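Local coordinates for lipoprotein (Streptococcus pneumoniae, PDB 3CX3) that binds zinc and is probably the surface-anchored, solute-binding lipoprotein of an ABC transporter that takes up the metal, at residues E131-A136 against T149-A154; F62-H67 against V87-E92; M11-S16 against D30-R35; A55-D60 against K81-K86; K166-K171 against N275-A280. All coordinates share one frame; numbering follows the deposited sequence.

Contact 1. Residues E131-A136 against T149-A154; sequences EAQIIA and TYQKNA
With CG anti to its own carbonyl carbon (chi1 -58°), Tyr150 turns its ring off to the side, away from segment 131-136, so that CB is what meets Ala136; Gln151 starts from a like first torsion and bends at chi2 (-59°), which puts CD beside the same methyl. Ala136 lies at the middle of the contact: its CB is 3.9 Å from Tyr150 CB and 3.8 Å from Ala154 CB. One turn away, Ala154 CB rests 4.0 Å from Ala132 O. Alanine suits these places because the helix axes approach to 8.9 Å, a spacing at which long side chains could hardly stand between the backbones. Helices 125-142 and 147-173 run antiparallel here, at 175°, as the two arms of a helical hairpin. On a less buried flank the side chains of Gln133 and Gln151 cross at about a right angle. The tyrosine ring packs on helix 18-28 and on Leu139 and Ser140, and its OH bonds Asp143 in the turn of the hairpin and Asn32 beside the sheet. With no clear hydrogen bond across the pair, the grip rests on close van der Waals fit between small apolar groups, with polar side chains kept to the margin.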
# COMPACT_ATOMS: atom_id res chain seq x y z
N GLU A 131 5.83 8.35 -5.40
CA GLU A 131 5.06 8.83 -4.26
C GLU A 131 5.97 9.37 -3.18
O GLU A 131 5.59 10.29 -2.45
CB GLU A 131 4.15 7.74 -3.71
CG GLU A 131 2.96 8.30 -2.97
CD GLU A 131 2.08 7.25 -2.38
OE1 GLU A 131 2.00 6.14 -2.95
OE2 GLU A 131 1.45 7.52 -1.34
N ALA A 132 7.16 8.77 -3.07
CA ALA A 132 8.27 9.27 -2.24
C ALA A 132 8.65 10.70 -2.61
O ALA A 132 8.80 11.55 -1.74
CB ALA A 132 9.47 8.37 -2.42
N GLN A 133 8.81 10.94 -3.92
CA GLN A 133 9.08 12.26 -4.50
C GLN A 133 8.05 13.32 -4.09
O GLN A 133 8.40 14.33 -3.47
CB GLN A 133 9.11 12.18 -6.03
CG GLN A 133 10.48 12.15 -6.64
CD GLN A 133 11.04 13.54 -6.87
OE1 GLN A 133 11.42 14.22 -5.93
NE2 GLN A 133 11.07 13.98 -8.14
N ILE A 134 6.79 13.07 -4.45
CA ILE A 134 5.69 13.96 -4.08
C ILE A 134 5.81 14.32 -2.61
O ILE A 134 5.67 15.48 -2.23
CB ILE A 134 4.30 13.34 -4.33
CG1 ILE A 134 4.17 12.87 -5.79
CG2 ILE A 134 3.22 14.35 -3.97
CD1 ILE A 134 2.93 12.03 -6.12
N ILE A 135 6.08 13.31 -1.79
CA ILE A 135 6.19 13.51 -0.35
C ILE A 135 7.28 14.53 -0.05
O ILE A 135 7.02 15.55 0.62
CB ILE A 135 6.42 12.17 0.41
CG1 ILE A 135 5.12 11.35 0.42
CG2 ILE A 135 6.97 12.41 1.81
CD1 ILE A 135 5.21 9.97 1.06
N ALA A 136 8.48 14.27 -0.58
CA ALA A 136 9.61 15.18 -0.39
C ALA A 136 9.26 16.58 -0.87
O ALA A 136 9.42 17.52 -0.12
CB ALA A 136 10.86 14.64 -1.09
N THR A 149 17.66 17.48 2.72
CA THR A 149 17.53 16.18 3.36
C THR A 149 16.44 15.33 2.72
O THR A 149 16.62 14.13 2.52
CB THR A 149 17.31 16.33 4.88
OG1 THR A 149 18.42 17.05 5.44
CG2 THR A 149 17.20 14.96 5.57
N TYR A 150 15.31 15.98 2.38
CA TYR A 150 14.16 15.31 1.80
C TYR A 150 14.44 14.82 0.40
O TYR A 150 14.22 13.65 0.10
CB TYR A 150 12.91 16.21 1.79
CG TYR A 150 12.46 16.73 3.15
CD1 TYR A 150 12.18 18.08 3.33
CD2 TYR A 150 12.34 15.88 4.24
CE1 TYR A 150 11.79 18.57 4.57
CE2 TYR A 150 11.96 16.36 5.49
CZ TYR A 150 11.68 17.70 5.64
OH TYR A 150 11.29 18.17 6.86
N GLN A 151 14.93 15.72 -0.45
CA GLN A 151 15.18 15.37 -1.85
C GLN A 151 16.24 14.27 -2.05
O GLN A 151 16.19 13.54 -3.05
CB GLN A 151 15.55 16.62 -2.66
CG GLN A 151 14.48 17.71 -2.65
CD GLN A 151 13.13 17.27 -3.20
OE1 GLN A 151 13.05 16.70 -4.29
NE2 GLN A 151 12.07 17.55 -2.46
N LYS A 152 17.17 14.12 -1.11
CA LYS A 152 18.18 13.07 -1.22
C LYS A 152 17.73 11.73 -0.59
O LYS A 152 18.03 10.65 -1.11
CB LYS A 152 19.56 13.54 -0.70
CG LYS A 152 20.73 12.60 -1.09
CD LYS A 152 21.97 13.35 -1.64
CE LYS A 152 22.09 13.29 -3.18
NZ LYS A 152 20.84 13.71 -3.89
N ASN A 153 16.98 11.80 0.51
CA ASN A 153 16.35 10.62 1.07
C ASN A 153 15.41 9.94 0.07
O ASN A 153 15.51 8.74 -0.17
CB ASN A 153 15.61 10.96 2.35
CG ASN A 153 16.56 11.22 3.50
OD1 ASN A 153 17.76 11.14 3.34
ND2 ASN A 153 16.01 11.54 4.66
N ALA A 154 14.50 10.74 -0.49
CA ALA A 154 13.65 10.31 -1.61
C ALA A 154 14.46 9.78 -2.80
O ALA A 154 14.08 8.77 -3.40
CB ALA A 154 12.78 11.46 -2.06

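Contact 2. Residues F62-H67 against V87-E92; sequences FVYHSH and VLEASE
Strands 62-64 and 87-89 run parallel, their axes 20° apart in direction, joined by Leu88 N to Phe62 O (2.8 Å), Tyr64 N to Leu88 O and Ala90 N to Tyr64 O. Phe62, Tyr64, Val87 and Glu89 point to one face of the sheet. There Val87 CG1 meets the edges of both aromatic rings, 4.0 Å from Tyr64 CE1, a place where a branched aliphatic side chain fills the gap between two flat ones. Glu89 CA makes a CH-pi contact over one face of the Tyr64 ring, 4.3 Å from the centroid. On the other face Val63 and Leu88 pack together, Val63 against helix 18-28 and Leu88 against helix 125-142. This is the edge of a four-stranded parallel sheet flanked by helices, the core of one lobe of the binding protein, and the chain leaves the C-terminal ends of both strands in loops. In those loops His65 O accepts from both Ser91 OG (2.7 Å) and Ser91 N, the hydroxyl coming from above the carbonyl plane and the amide nearly along the C=O axis. A water joins Ser91 OG to Ser66 OG, which also bonds Thr68. The extended side chain of Glu89 places OE1 where both His67 N and His67 ND1 donate to it, a His-carboxylate hydrogen bond whose extreme modelled shortness is doubtful and carries no weight. His65 is held from outside by Pro119 O and Glu131, with its ring edge-to-face to Trp122.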
# COMPACT_ATOMS: atom_id res chain seq x y z
N PHE A 62 -0.16 16.39 8.46
CA PHE A 62 -0.82 15.11 8.28
C PHE A 62 -0.74 14.61 6.85
O PHE A 62 -1.07 15.34 5.89
CB PHE A 62 -2.26 15.14 8.76
CG PHE A 62 -3.00 13.84 8.56
CD1 PHE A 62 -2.64 12.71 9.31
CD2 PHE A 62 -4.03 13.74 7.64
CE1 PHE A 62 -3.32 11.51 9.13
CE2 PHE A 62 -4.72 12.53 7.47
CZ PHE A 62 -4.36 11.42 8.21
N VAL A 63 -0.31 13.36 6.72
CA VAL A 63 -0.04 12.75 5.42
C VAL A 63 -0.86 11.50 5.20
O VAL A 63 -0.73 10.54 5.97
CB VAL A 63 1.47 12.41 5.24
CG1 VAL A 63 1.72 11.79 3.90
CG2 VAL A 63 2.32 13.66 5.38
N TYR A 64 -1.69 11.52 4.15
CA TYR A 64 -2.42 10.32 3.74
C TYR A 64 -2.05 9.91 2.31
O TYR A 64 -1.26 10.59 1.65
CB TYR A 64 -3.95 10.45 3.99
CG TYR A 64 -4.66 11.39 3.07
CD1 TYR A 64 -4.58 12.76 3.24
CD2 TYR A 64 -5.40 10.90 2.00
CE1 TYR A 64 -5.24 13.62 2.38
CE2 TYR A 64 -6.06 11.75 1.13
CZ TYR A 64 -5.96 13.11 1.32
OH TYR A 64 -6.62 13.96 0.46
N HIS A 65 -2.57 8.77 1.84
CA HIS A 65 -2.24 8.24 0.51
C HIS A 65 -3.00 8.97 -0.58
O HIS A 65 -2.37 9.59 -1.44
CB HIS A 65 -2.46 6.72 0.45
CG HIS A 65 -2.31 6.11 -0.92
ND1 HIS A 65 -1.11 6.05 -1.59
CD2 HIS A 65 -3.21 5.46 -1.70
CE1 HIS A 65 -1.29 5.44 -2.76
NE2 HIS A 65 -2.55 5.05 -2.84
N SER A 66 -4.34 8.93 -0.53
CA SER A 66 -5.18 9.31 -1.68
C SER A 66 -6.63 9.54 -1.33
O SER A 66 -7.17 8.89 -0.44
CB SER A 66 -5.12 8.21 -2.74
OG SER A 66 -6.03 8.44 -3.78
N HIS A 67 -7.30 10.42 -2.07
CA HIS A 67 -8.69 10.73 -1.80
C HIS A 67 -9.58 9.51 -2.06
O HIS A 67 -10.63 9.37 -1.45
CB HIS A 67 -9.16 11.96 -2.61
CG HIS A 67 -8.98 11.83 -4.09
ND1 HIS A 67 -7.87 12.29 -4.75
CD2 HIS A 67 -9.79 11.30 -5.04
CE1 HIS A 67 -7.98 12.03 -6.05
NE2 HIS A 67 -9.14 11.42 -6.25
N VAL A 87 -2.22 19.39 5.29
CA VAL A 87 -2.79 18.10 4.93
C VAL A 87 -2.22 17.77 3.57
O VAL A 87 -2.34 18.56 2.63
CB VAL A 87 -4.35 18.12 4.90
CG1 VAL A 87 -4.92 16.70 4.88
CG2 VAL A 87 -4.91 18.86 6.10
N LEU A 88 -1.57 16.61 3.47
CA LEU A 88 -0.82 16.24 2.26
C LEU A 88 -1.27 14.90 1.66
O LEU A 88 -1.15 13.85 2.29
CB LEU A 88 0.70 16.25 2.55
CG LEU A 88 1.23 17.62 3.03
CD1 LEU A 88 2.69 17.59 3.40
CD2 LEU A 88 1.00 18.72 1.99
N GLU A 89 -1.79 14.96 0.43
CA GLU A 89 -2.19 13.75 -0.32
C GLU A 89 -0.96 13.32 -1.11
O GLU A 89 -0.56 14.00 -2.05
CB GLU A 89 -3.41 14.01 -1.22
CG GLU A 89 -4.09 12.74 -1.76
CD GLU A 89 -4.98 12.95 -3.03
OE1 GLU A 89 -6.01 12.29 -3.18
OE2 GLU A 89 -4.67 13.79 -3.89
N ALA A 90 -0.38 12.19 -0.71
CA ALA A 90 0.95 11.79 -1.16
C ALA A 90 0.96 11.26 -2.57
O ALA A 90 2.01 11.25 -3.22
CB ALA A 90 1.57 10.78 -0.20
N SER A 91 -0.20 10.84 -3.07
CA SER A 91 -0.31 10.36 -4.44
C SER A 91 -0.92 11.41 -5.34
O SER A 91 -1.34 11.09 -6.46
CB SER A 91 -1.15 9.08 -4.51
OG SER A 91 -2.50 9.32 -4.14
N GLU A 92 -1.00 12.64 -4.87
CA GLU A 92 -1.73 13.66 -5.60
C GLU A 92 -1.10 13.90 -6.97
O GLU A 92 0.10 14.09 -7.09
CB GLU A 92 -1.78 14.94 -4.81
CG GLU A 92 -2.80 15.94 -5.31
CD GLU A 92 -2.53 17.31 -4.75
OE1 GLU A 92 -3.46 18.14 -4.72
OE2 GLU A 92 -1.38 17.55 -4.33
O HOH W 1 -4.63 9.90 -5.75

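Contact 3. Residues M11-S16 against D30-R35; sequences MKIVTS and DLNDVR
The guanidinium of Arg35 has Asp33 OD1 over the centre of one face and the aliphatic part of Lys12 at its edge, CD in the plane and CE 3.2 Å from NH1. Asp33 OD2 forms a salt bridge with Arg35 NH1 (2.8 Å), but from well out of the guanidinium plane, so charge alone holds the pair. Lys12 NZ stands 3.3 Å from the same NH1, two like charges whose repulsion the carboxylate probably offsets. With CG anti to the backbone N (chi1 -163°), Lys12 runs side by side with Asp33, and long flexible chains suit this partly exposed face. Strands 12-15 and 33-35 lie parallel at 18°, the outcome of a right-handed beta-alpha-beta crossover through helix 18-28. Ile13 sits at the centre of the pairing: its N donates to Asp33 O (2.7 Å) and its O accepts from Arg35 N (2.8 Å). Its side chain points to the opposite face from Lys12, where CB meets Val34 CG2 at 4.1 Å and CD1 reaches Asn32 CB. At the strand entrance Asn32 OD1 takes the backbone N of Met11, a selenomethionine, on an in-plane lone pair (3.0 Å), while Asn32 ND2 bonds Ser28 OG.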
# COMPACT_ATOMS: atom_id res chain seq x y z
N MSE A 11 9.32 18.28 13.27
CA MSE A 11 7.90 18.50 12.96
C MSE A 11 7.06 17.30 13.35
O MSE A 11 7.33 16.19 12.89
CB MSE A 11 7.70 18.75 11.47
CG MSE A 11 7.65 20.20 11.06
SE MSE A 11 7.03 20.40 9.21
CE MSE A 11 8.16 19.09 8.30
N LYS A 12 6.04 17.53 14.18
CA LYS A 12 5.10 16.48 14.57
C LYS A 12 4.25 16.11 13.35
O LYS A 12 3.55 16.97 12.78
CB LYS A 12 4.23 16.94 15.74
CG LYS A 12 3.51 15.80 16.48
CD LYS A 12 2.61 16.30 17.62
CE LYS A 12 3.36 16.36 18.95
NZ LYS A 12 2.52 15.97 20.14
N ILE A 13 4.32 14.84 12.95
CA ILE A 13 3.73 14.36 11.69
C ILE A 13 2.87 13.12 11.91
O ILE A 13 3.34 12.09 12.39
CB ILE A 13 4.81 14.11 10.58
CG1 ILE A 13 5.34 15.43 10.02
CG2 ILE A 13 4.27 13.26 9.47
CD1 ILE A 13 6.62 15.29 9.20
N VAL A 14 1.58 13.24 11.58
CA VAL A 14 0.67 12.12 11.64
C VAL A 14 0.45 11.57 10.22
O VAL A 14 0.53 12.28 9.21
CB VAL A 14 -0.64 12.46 12.40
CG1 VAL A 14 -1.60 11.28 12.40
CG2 VAL A 14 -0.32 12.82 13.84
N THR A 15 0.15 10.29 10.19
CA THR A 15 0.31 9.47 9.01
C THR A 15 -0.80 8.44 9.00
O THR A 15 -1.17 7.94 10.06
CB THR A 15 1.70 8.88 9.08
OG1 THR A 15 2.56 9.64 8.19
CG2 THR A 15 1.71 7.42 8.79
N SER A 16 -1.35 8.14 7.83
CA SER A 16 -2.59 7.36 7.80
C SER A 16 -2.35 5.90 8.12
O SER A 16 -2.84 5.40 9.15
CB SER A 16 -3.40 7.55 6.52
OG SER A 16 -2.63 7.30 5.36
N ASP A 30 16.03 11.41 10.18
CA ASP A 30 16.04 11.58 11.64
C ASP A 30 15.44 12.91 12.08
O ASP A 30 15.50 13.27 13.26
CB ASP A 30 17.48 11.45 12.17
CG ASP A 30 18.47 12.40 11.48
OD1 ASP A 30 18.06 13.21 10.61
OD2 ASP A 30 19.67 12.34 11.83
N LEU A 31 14.83 13.63 11.14
CA LEU A 31 14.42 15.02 11.34
C LEU A 31 13.15 15.29 12.15
O LEU A 31 13.16 16.15 13.04
CB LEU A 31 14.28 15.71 10.00
CG LEU A 31 15.57 16.20 9.38
CD1 LEU A 31 15.20 16.91 8.11
CD2 LEU A 31 16.32 17.11 10.34
N ASN A 32 12.07 14.59 11.84
CA ASN A 32 10.77 14.96 12.38
C ASN A 32 10.17 13.92 13.33
O ASN A 32 10.65 12.80 13.41
CB ASN A 32 9.81 15.29 11.23
CG ASN A 32 10.39 16.32 10.26
OD1 ASN A 32 10.37 17.52 10.52
ND2 ASN A 32 10.88 15.84 9.11
N ASP A 33 9.13 14.32 14.06
CA ASP A 33 8.37 13.38 14.89
C ASP A 33 7.25 12.73 14.08
O ASP A 33 6.10 13.22 14.06
CB ASP A 33 7.83 14.07 16.16
CG ASP A 33 6.89 13.17 16.97
OD1 ASP A 33 7.05 11.92 16.97
OD2 ASP A 33 5.97 13.72 17.60
N VAL A 34 7.59 11.62 13.43
CA VAL A 34 6.67 10.91 12.54
C VAL A 34 6.01 9.77 13.29
O VAL A 34 6.66 8.80 13.65
CB VAL A 34 7.36 10.38 11.26
CG1 VAL A 34 6.35 9.67 10.37
CG2 VAL A 34 8.03 11.50 10.48
N ARG A 35 4.72 9.93 13.51
CA ARG A 35 3.87 8.89 14.10
C ARG A 35 2.69 8.54 13.19
O ARG A 35 2.33 9.29 12.28
CB ARG A 35 3.40 9.29 15.50
CG ARG A 35 3.45 10.78 15.78
CD ARG A 35 2.67 11.12 17.02
NE ARG A 35 3.47 10.95 18.23
CZ ARG A 35 3.84 11.95 19.02
NH1 ARG A 35 3.47 13.19 18.74
NH2 ARG A 35 4.57 11.70 20.11

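Contact 4. Residues A55-D60 against K81-K86; sequences AIYDAD and KKSKVK
Tyr57 O, near the C-terminal end of helix 50-58, is gripped by two donors from the loop 81-86: Ser83 OG at 2.6 Å, in the carbonyl plane on a lone pair, and Lys84 NZ at 3.3 Å, tilted from that plane. Serine suits the first place because its short side chain, OG anti to the backbone N (chi1 -174°), reaches a carbonyl close to its own backbone. The lysine amine, which also makes a weak bond to Asp58 O, brings positive charge to the carbonyl end of a helix, where the helix dipole would be expected to welcome it. The tyrosine ring lies beside these bonds: Lys81 CB makes a CH-pi contact over one face, 4.1 Å from the centroid, and Val85 CG2 comes to the edge, 4.2 Å from CD1. The loop thus wraps the end of the helix that leads into strand 61-64 and then itself enters strand 86-89, the edge of the same parallel sheet. That entry is marked by Lys86 N donating to Asp60 O at 3.2 Å. Farther out, Lys86 NZ bonds Lys84 O at 2.7 Å. Tyr57 OH accepts from Asp77 N, which fixes the far end of the ring, and Asp60 OD2 takes Lys12 N of the neighbouring strand.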
# COMPACT_ATOMS: atom_id res chain seq x y z
N ALA A 55 -6.12 14.51 17.17
CA ALA A 55 -4.69 14.26 17.03
C ALA A 55 -4.15 14.74 15.69
O ALA A 55 -2.99 15.16 15.62
CB ALA A 55 -4.39 12.78 17.22
N ILE A 56 -4.96 14.66 14.62
CA ILE A 56 -4.59 15.24 13.32
C ILE A 56 -4.52 16.76 13.45
O ILE A 56 -3.47 17.36 13.23
CB ILE A 56 -5.57 14.88 12.19
CG1 ILE A 56 -5.37 13.44 11.73
CG2 ILE A 56 -5.38 15.79 10.98
CD1 ILE A 56 -6.59 12.86 11.08
N TYR A 57 -5.64 17.37 13.84
CA TYR A 57 -5.71 18.81 14.03
C TYR A 57 -4.63 19.33 14.98
O TYR A 57 -4.27 20.49 14.91
CB TYR A 57 -7.12 19.23 14.49
CG TYR A 57 -8.19 19.14 13.42
CD1 TYR A 57 -7.97 19.63 12.13
CD2 TYR A 57 -9.43 18.57 13.70
CE1 TYR A 57 -8.94 19.53 11.14
CE2 TYR A 57 -10.44 18.48 12.70
CZ TYR A 57 -10.19 18.97 11.43
OH TYR A 57 -11.18 18.87 10.45
N ASP A 58 -4.11 18.45 15.83
CA ASP A 58 -3.05 18.77 16.79
C ASP A 58 -1.62 18.71 16.20
O ASP A 58 -0.72 19.42 16.66
CB ASP A 58 -3.17 17.81 17.97
CG ASP A 58 -2.16 18.07 19.06
OD1 ASP A 58 -1.87 17.10 19.82
OD2 ASP A 58 -1.66 19.22 19.18
N ALA A 59 -1.42 17.84 15.21
CA ALA A 59 -0.12 17.69 14.55
C ALA A 59 0.27 18.96 13.80
O ALA A 59 -0.56 19.87 13.65
CB ALA A 59 -0.16 16.50 13.59
N ASP A 60 1.53 19.03 13.34
CA ASP A 60 1.95 20.07 12.38
C ASP A 60 1.65 19.65 10.94
O ASP A 60 1.32 20.48 10.10
CB ASP A 60 3.46 20.32 12.49
CG ASP A 60 3.86 20.89 13.84
OD1 ASP A 60 3.57 22.08 14.10
OD2 ASP A 60 4.51 20.14 14.61
N LYS A 81 -11.80 24.52 12.26
CA LYS A 81 -11.61 23.82 13.52
C LYS A 81 -10.36 24.32 14.24
O LYS A 81 -9.80 23.63 15.09
CB LYS A 81 -11.59 22.31 13.30
CG LYS A 81 -12.79 21.82 12.47
CD LYS A 81 -13.42 20.53 12.99
CE LYS A 81 -14.45 20.82 14.06
NZ LYS A 81 -13.82 21.26 15.35
N LYS A 82 -9.94 25.54 13.86
CA LYS A 82 -8.85 26.30 14.48
C LYS A 82 -7.49 25.59 14.46
O LYS A 82 -6.75 25.62 15.45
CB LYS A 82 -9.24 26.79 15.90
CG LYS A 82 -8.83 25.86 17.08
CD LYS A 82 -8.57 26.68 18.36
CE LYS A 82 -8.04 25.82 19.50
NZ LYS A 82 -7.85 26.63 20.76
N SER A 83 -7.17 24.98 13.33
CA SER A 83 -5.91 24.24 13.19
C SER A 83 -4.98 24.82 12.12
O SER A 83 -5.32 25.76 11.40
CB SER A 83 -6.18 22.75 12.94
OG SER A 83 -4.96 22.02 12.94
N LYS A 84 -3.80 24.22 12.03
CA LYS A 84 -2.70 24.72 11.24
C LYS A 84 -1.94 23.56 10.59
O LYS A 84 -0.74 23.69 10.27
CB LYS A 84 -1.75 25.53 12.14
CG LYS A 84 -1.20 24.75 13.38
CD LYS A 84 -2.29 24.43 14.42
CE LYS A 84 -1.83 23.38 15.42
NZ LYS A 84 -1.43 22.08 14.79
N VAL A 85 -2.63 22.43 10.43
CA VAL A 85 -2.08 21.26 9.76
C VAL A 85 -1.89 21.52 8.29
O VAL A 85 -2.72 22.19 7.65
CB VAL A 85 -2.96 19.99 9.87
CG1 VAL A 85 -2.51 19.09 10.99
CG2 VAL A 85 -4.42 20.34 9.99
N LYS A 86 -0.79 21.01 7.77
CA LYS A 86 -0.62 20.87 6.35
C LYS A 86 -1.14 19.47 6.06
O LYS A 86 -0.61 18.49 6.59
CB LYS A 86 0.86 21.00 5.98
CG LYS A 86 1.63 21.92 6.92
CD LYS A 86 0.94 23.29 7.13
CE LYS A 86 1.80 24.25 7.97
NZ LYS A 86 1.84 23.96 9.44

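Contact 5. Residues K166-K171 against N275-A280; sequences KKFQPK and NMSILA
The selenomethionine at Met276 drapes over one face of the ring of Phe168, touching it with both ends of its side chain. Met276 CB makes a CH-pi contact over that face, 4.0 Å from the centroid and 18° off the normal, while the bend at chi3 (72°) carries CE to 3.7 Å from Phe168 CG. Between them SE stands 5.0 Å from the centroid, an oblique Met-aromatic contact. The native methionine suits this place, since its flexible chain can follow the surface of a flat, rigid ring. At the edge of the ring Ala280 CB lies 4.0 Å from CE1, and it also meets Lys171 CB at 4.2 Å. Phe168 CE1 further comes 3.3 Å from Met276 O, a carbonyl already used by Ala280 N within its own helix. The helices run nearly parallel, 11° apart, yet their axes stay 10.9 Å from each other, a spacing that a large aromatic residue can span. No hydrogen bond crosses the interface. Helix 147-173 is kinked where Pro170 lacks an amide hydrogen. Its packing against the C-terminal helix 268-281 joins the far end of the long helix to the second lobe, as in metal-binding receptors of this family, whose two lobes are bridged by one long helix.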
# COMPACT_ATOMS: atom_id res chain seq x y z
N LYS A 166 14.54 -3.95 -11.54
CA LYS A 166 15.58 -4.57 -12.38
C LYS A 166 15.96 -5.99 -11.95
O LYS A 166 16.05 -6.90 -12.79
CB LYS A 166 16.85 -3.72 -12.40
CG LYS A 166 17.06 -2.97 -13.67
CD LYS A 166 16.71 -1.52 -13.52
CE LYS A 166 17.66 -0.67 -14.33
NZ LYS A 166 19.09 -1.03 -14.06
N LYS A 167 16.20 -6.17 -10.66
CA LYS A 167 16.49 -7.48 -10.11
C LYS A 167 15.36 -8.43 -10.49
O LYS A 167 15.62 -9.53 -10.98
CB LYS A 167 16.66 -7.39 -8.58
CG LYS A 167 17.10 -8.67 -7.87
CD LYS A 167 17.42 -8.34 -6.41
CE LYS A 167 17.30 -9.55 -5.52
NZ LYS A 167 18.58 -10.30 -5.48
N PHE A 168 14.13 -7.97 -10.34
CA PHE A 168 12.95 -8.81 -10.53
C PHE A 168 12.35 -8.97 -11.93
O PHE A 168 11.64 -9.94 -12.18
CB PHE A 168 11.86 -8.40 -9.54
CG PHE A 168 12.03 -9.02 -8.20
CD1 PHE A 168 11.47 -10.26 -7.93
CD2 PHE A 168 12.82 -8.41 -7.24
CE1 PHE A 168 11.66 -10.85 -6.70
CE2 PHE A 168 13.01 -9.01 -6.00
CZ PHE A 168 12.42 -10.22 -5.73
N GLN A 169 12.61 -8.04 -12.84
CA GLN A 169 12.02 -8.15 -14.17
C GLN A 169 12.33 -9.50 -14.82
O GLN A 169 11.42 -10.15 -15.34
CB GLN A 169 12.38 -6.96 -15.07
CG GLN A 169 11.57 -6.86 -16.36
CD GLN A 169 10.04 -6.86 -16.14
OE1 GLN A 169 9.44 -7.91 -15.88
NE2 GLN A 169 9.42 -5.70 -16.29
N PRO A 170 13.61 -9.95 -14.79
CA PRO A 170 13.94 -11.29 -15.30
C PRO A 170 13.23 -12.43 -14.57
O PRO A 170 12.69 -13.30 -15.24
CB PRO A 170 15.46 -11.38 -15.10
CG PRO A 170 15.90 -9.96 -15.16
CD PRO A 170 14.84 -9.25 -14.37
N LYS A 171 13.22 -12.41 -13.24
CA LYS A 171 12.51 -13.42 -12.45
C LYS A 171 11.14 -13.70 -13.05
O LYS A 171 10.82 -14.83 -13.42
CB LYS A 171 12.33 -12.95 -11.00
CG LYS A 171 13.58 -12.41 -10.35
CD LYS A 171 14.01 -13.23 -9.15
CE LYS A 171 15.29 -12.64 -8.56
NZ LYS A 171 15.58 -13.18 -7.20
N ASN A 275 8.05 -9.74 -0.12
CA ASN A 275 6.86 -10.31 -0.72
C ASN A 275 7.03 -10.49 -2.22
O ASN A 275 6.39 -11.34 -2.82
CB ASN A 275 5.62 -9.49 -0.39
CG ASN A 275 5.36 -9.43 1.10
OD1 ASN A 275 4.96 -10.42 1.72
ND2 ASN A 275 5.61 -8.26 1.70
N MSE A 276 7.94 -9.73 -2.82
CA MSE A 276 8.27 -9.97 -4.22
C MSE A 276 9.02 -11.27 -4.42
O MSE A 276 8.82 -11.93 -5.44
CB MSE A 276 8.99 -8.78 -4.82
CG MSE A 276 8.06 -7.62 -5.03
SE MSE A 276 8.96 -6.06 -5.68
CE MSE A 276 9.35 -6.63 -7.51
N SER A 277 9.86 -11.64 -3.44
CA SER A 277 10.48 -12.97 -3.37
C SER A 277 9.45 -14.08 -3.46
O SER A 277 9.41 -14.86 -4.41
CB SER A 277 11.20 -13.16 -2.02
OG SER A 277 12.48 -12.59 -2.01
N ILE A 278 8.61 -14.12 -2.42
CA ILE A 278 7.57 -15.11 -2.27
C ILE A 278 6.84 -15.34 -3.59
O ILE A 278 6.85 -16.45 -4.12
CB ILE A 278 6.63 -14.70 -1.10
CG1 ILE A 278 7.43 -14.69 0.22
CG2 ILE A 278 5.40 -15.63 -0.99
CD1 ILE A 278 6.83 -13.83 1.32
N LEU A 279 6.26 -14.27 -4.15
CA LEU A 279 5.52 -14.36 -5.41
C LEU A 279 6.34 -14.94 -6.59
O LEU A 279 5.86 -15.81 -7.32
CB LEU A 279 4.92 -13.00 -5.79
CG LEU A 279 4.00 -12.98 -7.02
CD1 LEU A 279 2.78 -13.89 -6.81
CD2 LEU A 279 3.57 -11.55 -7.40
N ALA A 280 7.56 -14.44 -6.77
CA ALA A 280 8.43 -14.94 -7.83
C ALA A 280 8.90 -16.38 -7.57
O ALA A 280 8.93 -17.19 -8.49
CB ALA A 280 9.61 -14.02 -8.04

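How the contacts relate
Along the chain contact 3 comes first; contacts 4 and 2 then alternate their segments, and contacts 1 and 5 follow. Contacts 2 and 3 share the parallel sheet of strand order 33-36, 12-15, 61-64, 86-89, their centres about 14 Å apart. Contact 4 adjoins both at the N-terminal strand ends, touching each. Contact 1 packs beside the sheet, meeting contact 2 through Glu131 and His65, and contact 3 through Tyr150 and Asn32. Helix 147-173 carries contact 1 near its start and contact 5 near its end, centres about 25 Å apart, so it spans the two lobes. Zinc is bound by His44, His120, His184 and Glu259, drawn from both halves of the chain.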